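Local structure of extracellular solute-binding protein, family 1 (Bifidobacterium longum subsp. infantis ATCC 15697, 3QUF) at residues 33-38 with 71-76; 210-215 with 406-411; 301-306 with 331-336; 370-373 with 379-382. The protein probably binds a small solute outside the cell and hands it to a membrane transporter, as a family 1 extracellular solute-binding protein. One frame throughout, in Å; residues are numbered along the deposited sequence.

Contact 1: residues 33-38 with 71-76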
loop_
_atom_site.group_PDB
_atom_site.type_symbol
_atom_site.label_atom_id
_atom_site.label_comp_id
_atom_site.label_asym_id
_atom_site.label_seq_id
_atom_site.Cartn_x
_atom_site.Cartn_y
_atom_site.Cartn_z
ATOM N N SER A 33 -22.031 -10.802 -13.896
ATOM C CA SER A 33 -21.211 -9.750 -14.441
ATOM C C SER A 33 -20.139 -9.320 -13.457
ATOM O O SER A 33 -20.290 -9.471 -12.243
ATOM C CB SER A 33 -22.054 -8.545 -14.845
ATOM O OG SER A 33 -22.832 -8.139 -13.745
ATOM N N PHE A 34 -19.045 -8.792 -13.989
ATOM C CA PHE A 34 -17.921 -8.312 -13.188
ATOM C C PHE A 34 -17.512 -6.995 -13.786
ATOM O O PHE A 34 -17.214 -6.954 -14.989
ATOM C CB PHE A 34 -16.791 -9.335 -13.262
ATOM C CG PHE A 34 -15.474 -8.941 -12.604
ATOM C CD1 PHE A 34 -15.372 -8.037 -11.580
ATOM C CD2 PHE A 34 -14.302 -9.551 -13.051
ATOM C CE1 PHE A 34 -14.120 -7.704 -11.025
ATOM C CE2 PHE A 34 -13.069 -9.226 -12.514
ATOM C CZ PHE A 34 -12.968 -8.319 -11.532
ATOM N N TYR A 35 -17.631 -5.917 -13.024
ATOM C CA TYR A 35 -17.129 -4.615 -13.465
ATOM C C TYR A 35 -15.797 -4.467 -12.777
ATOM O O TYR A 35 -15.723 -4.252 -11.567
ATOM C CB TYR A 35 -18.068 -3.478 -13.095
ATOM C CG TYR A 35 -17.639 -2.160 -13.693
ATOM C CD1 TYR A 35 -17.302 -2.077 -15.035
ATOM C CD2 TYR A 35 -17.560 -1.021 -12.951
ATOM C CE1 TYR A 35 -16.906 -0.863 -15.612
ATOM C CE2 TYR A 35 -17.165 0.201 -13.516
ATOM C CZ TYR A 35 -16.826 0.259 -14.835
ATOM O OH TYR A 35 -16.470 1.435 -15.457
ATOM N N SER A 36 -14.733 -4.624 -13.551
ATOM C CA SER A 36 -13.369 -4.784 -13.032
ATOM C C SER A 36 -12.523 -3.496 -13.033
ATOM O O SER A 36 -12.428 -2.801 -14.042
ATOM C CB SER A 36 -12.644 -5.832 -13.866
ATOM O OG SER A 36 -11.291 -5.992 -13.465
ATOM N N TYR A 37 -11.944 -3.186 -11.889
ATOM C CA TYR A 37 -10.937 -2.113 -11.776
ATOM C C TYR A 37 -9.679 -2.481 -12.575
ATOM O O TYR A 37 -8.967 -1.624 -13.104
ATOM C CB TYR A 37 -10.577 -1.940 -10.337
ATOM C CG TYR A 37 -9.438 -1.016 -10.046
ATOM C CD1 TYR A 37 -9.619 0.343 -10.045
ATOM C CD2 TYR A 37 -8.186 -1.524 -9.855
ATOM C CE1 TYR A 37 -8.544 1.193 -9.760
ATOM C CE2 TYR A 37 -7.105 -0.702 -9.571
ATOM C CZ TYR A 37 -7.299 0.645 -9.553
ATOM O OH TYR A 37 -6.217 1.466 -9.285
ATOM N N PHE A 38 -9.415 -3.772 -12.626
ATOM C CA PHE A 38 -8.203 -4.303 -13.271
ATOM C C PHE A 38 -8.412 -4.434 -14.749
ATOM O O PHE A 38 -9.473 -4.855 -15.229
ATOM C CB PHE A 38 -7.887 -5.660 -12.639
ATOM C CG PHE A 38 -7.538 -5.562 -11.198
ATOM C CD1 PHE A 38 -6.310 -5.076 -10.807
ATOM C CD2 PHE A 38 -8.487 -5.829 -10.194
ATOM C CE1 PHE A 38 -6.012 -4.952 -9.459
ATOM C CE2 PHE A 38 -8.172 -5.684 -8.876
ATOM C CZ PHE A 38 -6.950 -5.246 -8.517
ATOM N N ILE A 71 -14.537 4.532 -10.293
ATOM C CA ILE A 71 -15.363 4.699 -9.107
ATOM C C ILE A 71 -16.692 5.384 -9.430
ATOM O O ILE A 71 -17.736 5.002 -8.894
ATOM C CB ILE A 71 -14.651 5.351 -7.931
ATOM C CG1 ILE A 71 -14.168 6.741 -8.192
ATOM C CG2 ILE A 71 -13.456 4.483 -7.472
ATOM C CD1 ILE A 71 -13.394 7.266 -6.980
ATOM N N SER A 72 -16.698 6.359 -10.328
ATOM C CA SER A 72 -17.972 7.021 -10.610
ATOM C C SER A 72 -18.894 6.117 -11.432
ATOM O O SER A 72 -20.114 6.116 -11.227
ATOM C CB SER A 72 -17.759 8.394 -11.285
ATOM O OG SER A 72 -17.186 8.246 -12.567
ATOM N N THR A 73 -18.329 5.347 -12.365
ATOM C CA THR A 73 -19.125 4.463 -13.199
ATOM C C THR A 73 -19.642 3.286 -12.362
ATOM O O THR A 73 -20.803 2.896 -12.496
ATOM C CB THR A 73 -18.376 3.978 -14.464
ATOM O OG1 THR A 73 -17.148 3.390 -14.090
ATOM C CG2 THR A 73 -18.075 5.188 -15.396
ATOM N N LEU A 74 -18.824 2.803 -11.441
ATOM C CA LEU A 74 -19.286 1.714 -10.578
ATOM C C LEU A 74 -20.435 2.229 -9.695
ATOM O O LEU A 74 -21.439 1.554 -9.534
ATOM C CB LEU A 74 -18.162 1.178 -9.716
ATOM C CG LEU A 74 -18.645 0.123 -8.699
ATOM C CD1 LEU A 74 -19.172 -1.112 -9.394
ATOM C CD2 LEU A 74 -17.491 -0.246 -7.716
ATOM N N GLN A 75 -20.309 3.436 -9.151
ATOM C CA GLN A 75 -21.342 3.942 -8.252
ATOM C C GLN A 75 -22.684 4.042 -8.999
ATOM O O GLN A 75 -23.762 3.661 -8.467
ATOM C CB GLN A 75 -20.956 5.293 -7.685
ATOM C CG GLN A 75 -21.928 5.835 -6.678
ATOM C CD GLN A 75 -21.448 7.145 -6.098
ATOM O OE1 GLN A 75 -20.254 7.310 -5.821
ATOM N NE2 GLN A 75 -22.361 8.087 -5.919
ATOM N N THR A 76 -22.632 4.520 -10.232
ATOM C CA THR A 76 -23.826 4.594 -11.047
ATOM C C THR A 76 -24.426 3.219 -11.307
ATOM O O THR A 76 -25.626 3.041 -11.194
ATOM C CB THR A 76 -23.554 5.312 -12.388
ATOM O OG1 THR A 76 -23.091 6.627 -12.087
ATOM C CG2 THR A 76 -24.840 5.417 -13.218
#
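Tyr35 meets Thr73 and Leu74 because its CG lies opposite the backbone N (chi1 -173°), which sends the phenol out from the strand to the helix. Thr73 places OG1 between its backbone N and carbonyl carbon (chi1 54°), which sets this oxygen at the edge of the phenol, beside OH. Tyr35 OH stands 2.5 Å from Thr73 OG1, a suspiciously short hydrogen bond. Thr73 OG1 is near the ring plane and lies 3.2 Å from Tyr35 CE2. The threonine side chain stands nearly perpendicular to the line of the tyrosine. Thr73 OG1 also hydrogen-bonds within its own helix, where Gln69 O and Tyr70 O share it. Strand 30-36 is the middle one of three parallel strands, flanked by 57-63 and 86-89. Helix 67-79 is the connection in the beta-alpha-beta unit that joins those two neighbours, and this contact seats it against the central strand. Leu74 runs alongside Tyr35, the two pointing in opposing senses. Its CB lies in the plane of the phenol at the edge, 4.0 Å from Tyr35 CD2. Its methyl CD1 is 3.9 Å from Tyr35 CD2. The same ring stacks with Tyr70 and makes a cation-pi contact with Arg77. With an alanine here in place of the tyrosine, Thr73 OG1 would probably lose its phenol partner, and a gap is likely to open beside Leu74 and Tyr70. Further along the chain, Ser36 OG donates to Phe38 O at 2.8 Å, on a lone pair in the carbonyl plane, in the loop just after the strand.

Contact 2: residues 210-215 with 406-411; sequences DIWSGK and AKWATL
Trp212 and Trp408 bring their six-membered rings together obliquely. Trp212 has CG beside its backbone N (chi1 -47°). Its CB starts out away from 406-411, yet the six-membered ring, through CE3 and CZ3, comes back to the partner. Trp408 has CG opposite its backbone N (chi1 -175°), which carries the indole across to 210-215. The ring planes are inclined at 39°, with centroids 5.3 Å apart. Trp212 CZ3 sits over one face of Trp408, and Trp212 CE3 is 3.7 Å from Trp408 CH2. The pyrrole ends do separate work. Trp212 NE1 bonds to Asp206. Trp408 NE1 donates in its ring plane to a water at 2.9 Å. That water lies 3.0 Å from Ile211 O and probably links the two segments. Ile211 O also takes the backbone N-H of Gly214. On the other segment, Thr410 OG1 donates to Lys407 O at 2.7 Å, on a lone pair in the carbonyl plane. Pro373 and Trp372 also pack on Trp212. Ile211 O lies in the last turn of helix 209-212, which Gly214 closes with positive phi, a Schellman motif.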
loop_
_atom_site.group_PDB
_atom_site.type_symbol
_atom_site.label_atom_id
_atom_site.label_comp_id
_atom_site.label_asym_id
_atom_site.label_seq_id
_atom_site.Cartn_x
_atom_site.Cartn_y
_atom_site.Cartn_z
ATOM N N ASP A 210 -7.253 4.336 15.608
ATOM C CA ASP A 210 -7.630 5.231 16.747
ATOM C C ASP A 210 -8.040 6.605 16.203
ATOM O O ASP A 210 -9.012 7.205 16.694
ATOM C CB ASP A 210 -6.506 5.427 17.780
ATOM C CG ASP A 210 -6.271 4.192 18.666
ATOM O OD1 ASP A 210 -7.143 3.306 18.675
ATOM O OD2 ASP A 210 -5.228 4.131 19.365
ATOM N N ILE A 211 -7.319 7.100 15.198
ATOM C CA ILE A 211 -7.722 8.352 14.550
ATOM C C ILE A 211 -9.042 8.180 13.806
ATOM O O ILE A 211 -9.967 8.998 13.966
ATOM C CB ILE A 211 -6.614 8.940 13.669
ATOM C CG1 ILE A 211 -5.433 9.343 14.549
ATOM C CG2 ILE A 211 -7.119 10.171 12.865
ATOM C CD1 ILE A 211 -4.154 9.693 13.772
ATOM N N TRP A 212 -9.179 7.118 13.035
ATOM C CA TRP A 212 -10.388 6.961 12.221
ATOM C C TRP A 212 -11.617 6.857 13.116
ATOM O O TRP A 212 -12.674 7.377 12.783
ATOM C CB TRP A 212 -10.329 5.747 11.321
ATOM C CG TRP A 212 -9.091 5.494 10.524
ATOM C CD1 TRP A 212 -8.627 4.306 10.200
ATOM C CD2 TRP A 212 -8.236 6.462 9.852
ATOM N NE1 TRP A 212 -7.511 4.407 9.425
ATOM C CE2 TRP A 212 -7.252 5.734 9.192
ATOM C CE3 TRP A 212 -8.206 7.862 9.787
ATOM C CZ2 TRP A 212 -6.240 6.334 8.418
ATOM C CZ3 TRP A 212 -7.178 8.457 9.042
ATOM C CH2 TRP A 212 -6.234 7.687 8.362
ATOM N N SER A 213 -11.459 6.211 14.266
ATOM C CA SER A 213 -12.596 5.976 15.163
ATOM C C SER A 213 -12.855 7.127 16.132
ATOM O O SER A 213 -13.822 7.065 16.898
ATOM C CB SER A 213 -12.371 4.690 15.947
ATOM O OG SER A 213 -11.292 4.856 16.818
ATOM N N GLY A 214 -12.016 8.166 16.109
ATOM C CA GLY A 214 -12.177 9.349 16.951
ATOM C C GLY A 214 -11.595 9.199 18.343
ATOM O O GLY A 214 -11.727 10.107 19.178
ATOM N N LYS A 215 -10.941 8.071 18.606
ATOM C CA LYS A 215 -10.328 7.810 19.921
ATOM C C LYS A 215 -8.991 8.536 20.094
ATOM O O LYS A 215 -8.479 8.677 21.222
ATOM C CB LYS A 215 -10.119 6.302 20.124
ATOM C CG LYS A 215 -11.385 5.427 20.005
ATOM C CD LYS A 215 -12.116 5.364 21.303
ATOM C CE LYS A 215 -13.421 4.613 21.186
ATOM N NZ LYS A 215 -14.053 4.599 22.526
ATOM N N ALA A 406 -7.332 19.669 11.699
ATOM C CA ALA A 406 -8.235 20.732 11.239
ATOM C C ALA A 406 -8.907 20.303 9.964
ATOM O O ALA A 406 -10.128 20.456 9.807
ATOM C CB ALA A 406 -7.473 22.063 11.040
ATOM N N LYS A 407 -8.137 19.752 9.034
ATOM C CA LYS A 407 -8.698 19.276 7.784
ATOM C C LYS A 407 -9.653 18.072 7.969
ATOM O O LYS A 407 -10.765 18.045 7.461
ATOM C CB LYS A 407 -7.554 18.904 6.821
ATOM C CG LYS A 407 -7.977 18.671 5.415
ATOM C CD LYS A 407 -8.637 19.909 4.856
ATOM C CE LYS A 407 -8.242 20.193 3.441
ATOM N NZ LYS A 407 -8.434 21.628 3.206
ATOM N N TRP A 408 -9.220 17.087 8.721
ATOM C CA TRP A 408 -10.016 15.900 9.022
ATOM C C TRP A 408 -11.360 16.253 9.663
ATOM O O TRP A 408 -12.405 15.654 9.330
ATOM C CB TRP A 408 -9.211 14.996 9.960
ATOM C CG TRP A 408 -9.883 13.684 10.252
ATOM C CD1 TRP A 408 -10.496 13.321 11.411
ATOM C CD2 TRP A 408 -10.007 12.595 9.370
ATOM N NE1 TRP A 408 -10.992 12.049 11.300
ATOM C CE2 TRP A 408 -10.688 11.576 10.055
ATOM C CE3 TRP A 408 -9.559 12.350 8.069
ATOM C CZ2 TRP A 408 -10.983 10.362 9.463
ATOM C CZ3 TRP A 408 -9.846 11.131 7.488
ATOM C CH2 TRP A 408 -10.563 10.161 8.181
ATOM N N ALA A 409 -11.322 17.249 10.532
ATOM C CA ALA A 409 -12.530 17.669 11.280
ATOM C C ALA A 409 -13.582 18.314 10.358
ATOM O O ALA A 409 -14.761 18.455 10.755
ATOM C CB ALA A 409 -12.153 18.589 12.382
ATOM N N THR A 410 -13.182 18.698 9.143
ATOM C CA THR A 410 -14.123 19.243 8.157
ATOM C C THR A 410 -14.690 18.222 7.208
ATOM O O THR A 410 -15.603 18.531 6.462
ATOM C CB THR A 410 -13.513 20.332 7.276
ATOM O OG1 THR A 410 -12.588 19.736 6.351
ATOM C CG2 THR A 410 -12.838 21.391 8.105
ATOM N N LEU A 411 -14.189 17.002 7.209
ATOM C CA LEU A 411 -14.729 16.015 6.294
ATOM C C LEU A 411 -16.099 15.514 6.825
ATOM O O LEU A 411 -16.280 14.317 7.148
ATOM C CB LEU A 411 -13.761 14.874 6.090
ATOM C CG LEU A 411 -12.323 15.255 5.784
ATOM C CD1 LEU A 411 -11.516 13.955 5.815
ATOM C CD2 LEU A 411 -12.166 16.002 4.462
HETATM O O HOH W 1 -12.468 10.565 13.272
#

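Contact 3: residues 301-306 with 331-336; sequences QGFAIA and EAFTSA
Strand 295-305 belongs to the central sheet, and helix 327-337 packs beside it. Between 301-306 and 331-336 the touching pair is Phe303 and Phe333. Both residues point their CB toward the other segment, and the two side chains come from opposite directions. Phe303 has CG beside its backbone N and opposite its carbonyl carbon (chi1 -66°). Phe333 swings CG opposite its backbone N (chi1 -171°), which lets the ring reach out from the helix to the strand. Phe303 CE1 is 4.0 Å from Phe333 CE2, and Phe303 CZ is 4.0 Å from Phe333 CZ. Phe333 CE2 lies at the edge of the Phe303 ring, near its plane. The planes are steeply inclined, at 79°, with centroids 5.9 Å apart. The contact is purely apolar, with no hydrogen bond across it, and both rings are buried. Phe38 meets Phe333 edge-to-face. Ile43 and Val46 of helix 40-53 pack on Phe303 and Phe333 respectively, and Leu324 of helix 311-324 also touches Phe303. Within the helix, Ser335 OG folds back on Glu331 O at 2.8 Å. The backbone N of Ser335 reaches the same oxygen from the opposite face of the carbonyl plane, so that oxygen is gripped twice. The strand itself runs antiparallel to 86-89, while 57-63, 30-36 and 86-89 run parallel to one another. A returning strand inserted antiparallel next to 86-89 is consistent with the class II periplasmic-binding-protein fold.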
loop_
_atom_site.group_PDB
_atom_site.type_symbol
_atom_site.label_atom_id
_atom_site.label_comp_id
_atom_site.label_asym_id
_atom_site.label_seq_id
_atom_site.Cartn_x
_atom_site.Cartn_y
_atom_site.Cartn_z
ATOM N N GLN A 301 -6.368 -3.484 -3.991
ATOM C CA GLN A 301 -7.833 -3.487 -3.961
ATOM C C GLN A 301 -8.453 -4.781 -3.409
ATOM O O GLN A 301 -7.762 -5.727 -3.057
ATOM C CB GLN A 301 -8.422 -3.186 -5.351
ATOM C CG GLN A 301 -7.596 -2.340 -6.245
ATOM C CD GLN A 301 -7.010 -1.136 -5.608
ATOM O OE1 GLN A 301 -7.621 -0.452 -4.773
ATOM N NE2 GLN A 301 -5.739 -0.876 -5.974
ATOM N N GLY A 302 -9.756 -4.749 -3.269
ATOM C CA GLY A 302 -10.535 -5.876 -2.766
ATOM C C GLY A 302 -11.602 -6.252 -3.767
ATOM O O GLY A 302 -11.992 -5.450 -4.617
ATOM N N PHE A 303 -12.070 -7.490 -3.671
ATOM C CA PHE A 303 -13.170 -7.992 -4.481
ATOM C C PHE A 303 -14.412 -8.147 -3.647
ATOM O O PHE A 303 -14.340 -8.641 -2.532
ATOM C CB PHE A 303 -12.789 -9.341 -5.087
ATOM C CG PHE A 303 -11.670 -9.248 -6.078
ATOM C CD1 PHE A 303 -10.360 -9.082 -5.653
ATOM C CD2 PHE A 303 -11.929 -9.241 -7.442
ATOM C CE1 PHE A 303 -9.325 -8.923 -6.592
ATOM C CE2 PHE A 303 -10.895 -9.093 -8.351
ATOM C CZ PHE A 303 -9.607 -8.928 -7.919
ATOM N N ALA A 304 -15.544 -7.746 -4.197
ATOM C CA ALA A 304 -16.822 -7.741 -3.504
ATOM C C ALA A 304 -17.917 -8.282 -4.408
ATOM O O ALA A 304 -17.788 -8.309 -5.657
ATOM C CB ALA A 304 -17.146 -6.304 -3.066
ATOM N N ILE A 305 -18.981 -8.755 -3.777
ATOM C CA ILE A 305 -20.162 -9.268 -4.460
ATOM C C ILE A 305 -21.351 -8.308 -4.163
ATOM O O ILE A 305 -21.475 -7.772 -3.069
ATOM C CB ILE A 305 -20.477 -10.722 -3.965
ATOM C CG1 ILE A 305 -19.311 -11.656 -4.257
ATOM C CG2 ILE A 305 -21.781 -11.230 -4.577
ATOM C CD1 ILE A 305 -19.441 -13.075 -3.700
ATOM N N ALA A 306 -22.229 -8.131 -5.144
ATOM C CA ALA A 306 -23.423 -7.279 -5.014
ATOM C C ALA A 306 -24.393 -7.907 -4.015
ATOM O O ALA A 306 -24.752 -9.092 -4.140
ATOM C CB ALA A 306 -24.129 -7.136 -6.343
ATOM N N GLU A 331 -1.679 -17.401 -8.738
ATOM C CA GLU A 331 -0.483 -17.372 -9.587
ATOM C C GLU A 331 -0.745 -16.517 -10.822
ATOM O O GLU A 331 0.084 -15.676 -11.180
ATOM C CB GLU A 331 -0.044 -18.779 -9.986
ATOM C CG GLU A 331 1.157 -18.746 -10.942
ATOM C CD GLU A 331 1.915 -20.056 -10.996
ATOM O OE1 GLU A 331 1.303 -21.114 -10.700
ATOM O OE2 GLU A 331 3.143 -20.013 -11.328
ATOM N N ALA A 332 -1.905 -16.725 -11.441
ATOM C CA ALA A 332 -2.263 -15.967 -12.634
ATOM C C ALA A 332 -2.379 -14.469 -12.363
ATOM O O ALA A 332 -1.847 -13.673 -13.111
ATOM C CB ALA A 332 -3.562 -16.491 -13.250
ATOM N N PHE A 333 -3.012 -14.112 -11.274
ATOM C CA PHE A 333 -3.244 -12.705 -10.963
ATOM C C PHE A 333 -1.951 -11.999 -10.542
ATOM O O PHE A 333 -1.622 -10.949 -11.072
ATOM C CB PHE A 333 -4.272 -12.613 -9.869
ATOM C CG PHE A 333 -4.766 -11.203 -9.594
ATOM C CD1 PHE A 333 -4.887 -10.251 -10.596
ATOM C CD2 PHE A 333 -5.177 -10.864 -8.320
ATOM C CE1 PHE A 333 -5.354 -8.975 -10.314
ATOM C CE2 PHE A 333 -5.637 -9.581 -8.034
ATOM C CZ PHE A 333 -5.739 -8.652 -9.029
ATOM N N THR A 334 -1.207 -12.605 -9.608
ATOM C CA THR A 334 -0.006 -11.946 -9.097
ATOM C C THR A 334 1.075 -11.835 -10.175
ATOM O O THR A 334 1.775 -10.814 -10.251
ATOM C CB THR A 334 0.573 -12.664 -7.861
ATOM O OG1 THR A 334 0.832 -14.042 -8.190
ATOM C CG2 THR A 334 -0.398 -12.516 -6.665
ATOM N N SER A 335 1.188 -12.842 -11.014
ATOM C CA SER A 335 2.209 -12.811 -12.074
ATOM C C SER A 335 1.863 -11.721 -13.104
ATOM O O SER A 335 2.753 -10.991 -13.530
ATOM C CB SER A 335 2.425 -14.188 -12.719
ATOM O OG SER A 335 1.277 -14.581 -13.450
ATOM N N ALA A 336 0.582 -11.578 -13.474
ATOM C CA ALA A 336 0.174 -10.566 -14.465
ATOM C C ALA A 336 0.235 -9.149 -13.924
ATOM O O ALA A 336 0.602 -8.212 -14.654
ATOM C CB ALA A 336 -1.249 -10.860 -14.995
#

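Contact 4: residues 370-373 with 379-382; sequences VNWP and MSTE
The loop at 370-373 is extended at Trp372 and brings Trp372 CA to 7.3 Å from Met379 CA in the helix that follows. Trp372 CB is directed toward that helix, and its indole lies across the side chain of Met379, here selenomethionine. Met379 CB sits over one ring face, 3.6 Å from the centroid of the six-membered ring of Trp372, in a CH-pi contact. Beyond CB the chain bends at both chi2 (-53°) and chi3 (-58°), which brings the terminal CE of Met379 back to 3.8 Å from Trp372 CZ3. The selenium stays farther off, 5.4 Å from that centroid and oblique to the face, a Met-aromatic contact. Val370 CG1 covers the opposite face, 3.6 Å above the ring plane, so the indole is held between two apolar groups. This short connection links strand 367-368 to helix 376-391 and folds back onto the first turns of that helix. At the ring edge Trp372 NE1 donates to Ser380 OG at 3.0 Å. The bond is bent, 146° at the hydrogen, and the oxygen is tilted somewhat out of the ring plane. A leucine in place of the tryptophan would probably leave Ser380 OG without this donor and open a gap between Val370 and Met379. Ser380 OG also makes a weak hydrogen bond to Pro376 O. In the loop, Asn371 O accepts a hydrogen bond from Arg94 NH2.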
loop_
_atom_site.group_PDB
_atom_site.type_symbol
_atom_site.label_atom_id
_atom_site.label_comp_id
_atom_site.label_asym_id
_atom_site.label_seq_id
_atom_site.Cartn_x
_atom_site.Cartn_y
_atom_site.Cartn_z
ATOM N N VAL A 370 -0.993 4.611 4.676
ATOM C CA VAL A 370 -2.126 5.393 5.197
ATOM C C VAL A 370 -3.248 5.419 4.141
ATOM O O VAL A 370 -3.161 6.152 3.140
ATOM C CB VAL A 370 -1.741 6.805 5.602
ATOM C CG1 VAL A 370 -2.968 7.548 6.182
ATOM C CG2 VAL A 370 -0.629 6.792 6.739
ATOM N N ASN A 371 -4.279 4.629 4.371
ATOM C CA ASN A 371 -5.408 4.487 3.437
ATOM C C ASN A 371 -6.608 5.185 4.073
ATOM O O ASN A 371 -7.431 4.580 4.789
ATOM C CB ASN A 371 -5.662 3.000 3.110
ATOM C CG ASN A 371 -4.606 2.407 2.208
ATOM O OD1 ASN A 371 -3.971 1.373 2.525
ATOM N ND2 ASN A 371 -4.407 3.035 1.102
ATOM N N TRP A 372 -6.707 6.493 3.871
ATOM C CA TRP A 372 -7.678 7.305 4.579
ATOM C C TRP A 372 -9.107 6.794 4.309
ATOM O O TRP A 372 -9.442 6.544 3.159
ATOM C CB TRP A 372 -7.660 8.736 4.101
ATOM C CG TRP A 372 -6.289 9.302 3.805
ATOM C CD1 TRP A 372 -5.639 9.254 2.624
ATOM C CD2 TRP A 372 -5.436 10.018 4.703
ATOM N NE1 TRP A 372 -4.427 9.887 2.718
ATOM C CE2 TRP A 372 -4.285 10.376 3.985
ATOM C CE3 TRP A 372 -5.555 10.436 6.025
ATOM C CZ2 TRP A 372 -3.261 11.125 4.547
ATOM C CZ3 TRP A 372 -4.521 11.165 6.580
ATOM C CH2 TRP A 372 -3.398 11.476 5.856
ATOM N N PRO A 373 -9.933 6.654 5.346
ATOM C CA PRO A 373 -11.302 6.182 5.081
ATOM C C PRO A 373 -12.294 7.213 4.612
ATOM O O PRO A 373 -13.445 6.875 4.299
ATOM C CB PRO A 373 -11.736 5.583 6.426
ATOM C CG PRO A 373 -10.945 6.315 7.422
ATOM C CD PRO A 373 -9.598 6.500 6.767
HETATM N N MSE A 379 -7.171 14.493 1.869
HETATM C CA MSE A 379 -6.245 14.280 2.971
HETATM C C MSE A 379 -4.808 14.069 2.484
HETATM O O MSE A 379 -3.881 14.611 3.074
HETATM C CB MSE A 379 -6.688 13.115 3.833
HETATM C CG MSE A 379 -7.861 13.407 4.688
HETATM SE SE MSE A 379 -7.784 14.960 5.832
HETATM C CE MSE A 379 -6.230 14.596 6.888
ATOM N N SER A 380 -4.626 13.359 1.392
ATOM C CA SER A 380 -3.282 13.193 0.826
ATOM C C SER A 380 -2.720 14.549 0.409
ATOM O O SER A 380 -1.562 14.833 0.673
ATOM C CB SER A 380 -3.262 12.203 -0.331
ATOM O OG SER A 380 -3.301 10.862 0.146
ATOM N N THR A 381 -3.536 15.373 -0.231
ATOM C CA THR A 381 -3.105 16.699 -0.646
ATOM C C THR A 381 -2.635 17.524 0.550
ATOM O O THR A 381 -1.609 18.185 0.494
ATOM C CB THR A 381 -4.252 17.451 -1.364
ATOM O OG1 THR A 381 -4.570 16.747 -2.565
ATOM C CG2 THR A 381 -3.853 18.897 -1.678
ATOM N N GLU A 382 -3.409 17.501 1.644
ATOM C CA GLU A 382 -3.025 18.258 2.830
ATOM C C GLU A 382 -1.727 17.693 3.432
ATOM O O GLU A 382 -0.830 18.459 3.839
ATOM C CB GLU A 382 -4.159 18.250 3.875
ATOM C CG GLU A 382 -3.929 19.173 5.073
ATOM C CD GLU A 382 -3.759 20.672 4.733
ATOM O OE1 GLU A 382 -4.148 21.121 3.632
ATOM O OE2 GLU A 382 -3.257 21.427 5.599
#

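How the contacts relate
From the N terminus, contact 1 closes first, a loop of 32 residues that joins the first strand to helix 67-79. Contact 2 opens at 210 and closes at the last modelled residues, so it spans the longest loop. Contacts 3 and 4 nest inside it, one after the other, and none cross. Contact 3 closes 24 residues and joins strand 295-305 to helix 327-337. Contact 4 closes five and joins the loop after 367-368 to helix 376-391. Contacts 1 and 3 touch, through Phe38 and Tyr37, and both reach the same sheet. Contacts 2 and 4 touch too, and bring helices 209-212, 376-391 and 397-408 together. Contacts 2 and 3 lie farthest apart, about 31 Å between centres.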